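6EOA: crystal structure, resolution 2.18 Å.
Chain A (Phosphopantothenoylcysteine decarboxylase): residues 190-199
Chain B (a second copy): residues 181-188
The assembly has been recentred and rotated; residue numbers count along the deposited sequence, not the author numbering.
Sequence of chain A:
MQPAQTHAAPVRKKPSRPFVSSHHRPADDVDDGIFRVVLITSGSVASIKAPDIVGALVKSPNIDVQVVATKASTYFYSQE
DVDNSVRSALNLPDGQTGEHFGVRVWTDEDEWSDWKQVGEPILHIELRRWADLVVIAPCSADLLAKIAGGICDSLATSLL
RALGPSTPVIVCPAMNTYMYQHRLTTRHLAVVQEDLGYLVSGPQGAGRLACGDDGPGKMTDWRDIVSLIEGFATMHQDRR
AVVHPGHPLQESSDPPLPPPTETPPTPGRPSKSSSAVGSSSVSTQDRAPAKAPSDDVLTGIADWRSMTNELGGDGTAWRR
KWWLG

Chain A, residues 190-199: AVVQEDLGYL
Chain B (181-188) QHRLTTRH

Two copies of the decarboxylase meet where a chain A helix that enters from before 190 and includes a wider pi-type turn at 191-195 faces chain B helix 183-188; the N-to-C directions make 113° and the axes approach to 12.5 Å. Leu196(A) CA lies 6.9 Å from Arg183(B) CA, the register point. Gly197(A) leaves helical geometry at phi/psi 74/17, and Tyr198(A) N is satisfied by Val192(A) O at 3.1 Å.

Asp195(A) (chi1 m) points toward chain B and is the polar centre. Its OD2 takes Arg187(B) NH2 at 2.7 Å, a salt bridge, and Arg187(B) NH1 at 3.0 Å, a weak bond; the oxygen sits near the guanidinium plane, reached by an arginine that is t, t through chi2, turns at chi3 (m) and ends with chi4 at 172°. Asp195(A) O accepts from Arg183(B) NH1 at 3.1 Å, with Arg183(B) at chi1 t, chi2 127°, chi3 t, chi4 -142°. Asp195(A) CB lies over that guanidinium's face, while OD1, 4.6 Å from Arg183(B) NH1, adds only charge attraction.

His182(B) (chi1 t, chi2 -88°) caps its helix: ND1 accepts from Leu184(B) N at 3.2 Å, so ND1 is unprotonated there. Leu196(A) (m, t) sends CD2 to 3.5 Å from His182(B) CE1 and 4.2 Å from Leu184(B) CG (m, t), the latter an apolar contact.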

# COMPACT_ATOMS: atom_id res chain seq x y z
N ALA A 190 6.34 0.18 18.87
CA ALA A 190 5.61 0.79 19.97
C ALA A 190 4.10 0.69 19.76
O ALA A 190 3.37 0.27 20.66
CB ALA A 190 6.02 2.24 20.14
N VAL A 191 3.64 1.07 18.57
CA VAL A 191 2.23 0.97 18.21
C VAL A 191 1.76 -0.48 18.29
O VAL A 191 0.74 -0.79 18.90
CB VAL A 191 1.97 1.52 16.79
CG1 VAL A 191 0.58 1.12 16.31
CG2 VAL A 191 2.15 3.02 16.76
N VAL A 192 2.52 -1.37 17.68
CA VAL A 192 2.19 -2.79 17.66
C VAL A 192 2.13 -3.40 19.08
O VAL A 192 1.28 -4.25 19.37
CB VAL A 192 3.22 -3.55 16.78
CG1 VAL A 192 3.31 -5.00 17.15
CG2 VAL A 192 2.86 -3.37 15.31
N GLN A 193 2.99 -2.92 19.97
CA GLN A 193 3.09 -3.47 21.32
C GLN A 193 2.07 -2.90 22.30
O GLN A 193 1.27 -3.62 22.88
CB GLN A 193 4.49 -3.25 21.88
CG GLN A 193 5.31 -4.51 22.00
CD GLN A 193 6.75 -4.24 22.42
OE1 GLN A 193 7.46 -3.45 21.80
NE2 GLN A 193 7.17 -4.89 23.51
N GLU A 194 2.12 -1.59 22.49
CA GLU A 194 1.26 -0.91 23.46
C GLU A 194 -0.19 -0.86 23.01
O GLU A 194 -1.10 -1.18 23.78
CB GLU A 194 1.76 0.51 23.73
CG GLU A 194 3.13 0.55 24.39
CD GLU A 194 3.90 1.83 24.10
OE1 GLU A 194 3.30 2.81 23.59
OE2 GLU A 194 5.12 1.85 24.39
N ASP A 195 -0.41 -0.45 21.76
CA ASP A 195 -1.76 -0.26 21.25
C ASP A 195 -2.46 -1.58 20.92
O ASP A 195 -3.63 -1.77 21.25
CB ASP A 195 -1.74 0.63 20.01
CG ASP A 195 -1.29 2.05 20.30
OD1 ASP A 195 -0.86 2.32 21.45
OD2 ASP A 195 -1.35 2.90 19.38
N LEU A 196 -1.74 -2.49 20.28
CA LEU A 196 -2.36 -3.71 19.76
C LEU A 196 -2.15 -4.92 20.68
O LEU A 196 -2.83 -5.94 20.52
CB LEU A 196 -1.83 -4.02 18.37
CG LEU A 196 -1.98 -2.91 17.33
CD1 LEU A 196 -1.69 -3.43 15.93
CD2 LEU A 196 -3.38 -2.31 17.39
N GLY A 197 -1.23 -4.81 21.62
CA GLY A 197 -0.98 -5.88 22.57
C GLY A 197 -0.24 -7.06 21.96
O GLY A 197 -0.24 -8.15 22.53
N TYR A 198 0.39 -6.85 20.81
CA TYR A 198 1.18 -7.91 20.19
C TYR A 198 2.46 -8.14 20.99
O TYR A 198 3.04 -7.21 21.55
CB TYR A 198 1.54 -7.57 18.74
CG TYR A 198 0.38 -7.49 17.75
CD1 TYR A 198 -0.94 -7.57 18.18
CD2 TYR A 198 0.62 -7.35 16.39
CE1 TYR A 198 -1.99 -7.50 17.27
CE2 TYR A 198 -0.42 -7.28 15.48
CZ TYR A 198 -1.72 -7.35 15.93
OH TYR A 198 -2.76 -7.29 15.03
N LEU A 199 2.91 -9.39 21.03
CA LEU A 199 4.17 -9.73 21.67
C LEU A 199 5.30 -9.71 20.64
O LEU A 199 5.17 -10.28 19.56
CB LEU A 199 4.10 -11.10 22.34
CG LEU A 199 3.20 -11.20 23.57
CD1 LEU A 199 3.24 -12.61 24.11
CD2 LEU A 199 3.64 -10.20 24.63
N GLN B 181 -13.96 -2.82 15.74
CA GLN B 181 -13.58 -2.70 17.15
C GLN B 181 -12.07 -2.57 17.35
O GLN B 181 -11.62 -2.24 18.44
CB GLN B 181 -14.10 -3.90 17.94
CG GLN B 181 -15.60 -3.95 18.08
CD GLN B 181 -16.07 -5.19 18.82
OE1 GLN B 181 -15.68 -5.43 19.96
NE2 GLN B 181 -16.90 -5.99 18.16
N HIS B 182 -11.31 -2.86 16.29
CA HIS B 182 -9.86 -2.71 16.31
C HIS B 182 -9.46 -1.31 16.77
O HIS B 182 -10.15 -0.33 16.47
CB HIS B 182 -9.29 -3.01 14.92
CG HIS B 182 -7.81 -3.24 14.89
ND1 HIS B 182 -6.89 -2.22 14.76
CD2 HIS B 182 -7.08 -4.39 14.96
CE1 HIS B 182 -5.67 -2.72 14.75
NE2 HIS B 182 -5.76 -4.04 14.87
N ARG B 183 -8.36 -1.22 17.51
CA ARG B 183 -7.94 0.04 18.12
C ARG B 183 -7.68 1.14 17.10
O ARG B 183 -7.88 2.32 17.39
CB ARG B 183 -6.69 -0.18 18.97
CG ARG B 183 -6.37 0.97 19.91
CD ARG B 183 -6.21 0.46 21.34
NE ARG B 183 -5.83 1.52 22.27
CZ ARG B 183 -4.97 1.36 23.27
NH1 ARG B 183 -4.39 0.19 23.46
NH2 ARG B 183 -4.68 2.38 24.07
N LEU B 184 -7.23 0.75 15.92
CA LEU B 184 -6.82 1.71 14.90
C LEU B 184 -7.99 2.32 14.15
O LEU B 184 -7.85 3.35 13.49
CB LEU B 184 -5.85 1.06 13.92
CG LEU B 184 -4.55 0.57 14.55
CD1 LEU B 184 -3.65 -0.07 13.51
CD2 LEU B 184 -3.83 1.72 15.24
N THR B 185 -9.15 1.68 14.23
CA THR B 185 -10.34 2.17 13.56
C THR B 185 -10.76 3.54 14.09
O THR B 185 -10.98 4.47 13.32
CB THR B 185 -11.52 1.20 13.73
OG1 THR B 185 -11.22 -0.03 13.06
CG2 THR B 185 -12.79 1.80 13.14
N THR B 186 -10.85 3.65 15.41
CA THR B 186 -11.27 4.89 16.04
C THR B 186 -10.23 6.00 15.86
O THR B 186 -10.58 7.17 15.76
CB THR B 186 -11.54 4.69 17.54
OG1 THR B 186 -10.36 4.17 18.16
CG2 THR B 186 -12.68 3.71 17.73
N ARG B 187 -8.96 5.62 15.81
CA ARG B 187 -7.89 6.58 15.55
C ARG B 187 -7.95 7.10 14.11
O ARG B 187 -7.60 8.25 13.85
CB ARG B 187 -6.53 5.95 15.83
CG ARG B 187 -5.35 6.87 15.55
CD ARG B 187 -4.02 6.20 15.89
NE ARG B 187 -3.88 5.97 17.33
CZ ARG B 187 -2.89 5.27 17.88
NH1 ARG B 187 -1.95 4.72 17.12
NH2 ARG B 187 -2.84 5.12 19.20
N HIS B 188 -8.39 6.26 13.18
CA HIS B 188 -8.51 6.66 11.78
C HIS B 188 -9.78 7.47 11.54
O HIS B 188 -9.78 8.42 10.75
CB HIS B 188 -8.48 5.44 10.85
CG HIS B 188 -7.17 4.72 10.85
ND1 HIS B 188 -7.01 3.47 10.27
CD2 HIS B 188 -5.96 5.05 11.36
CE1 HIS B 188 -5.76 3.08 10.42
NE2 HIS B 188 -5.10 4.02 11.08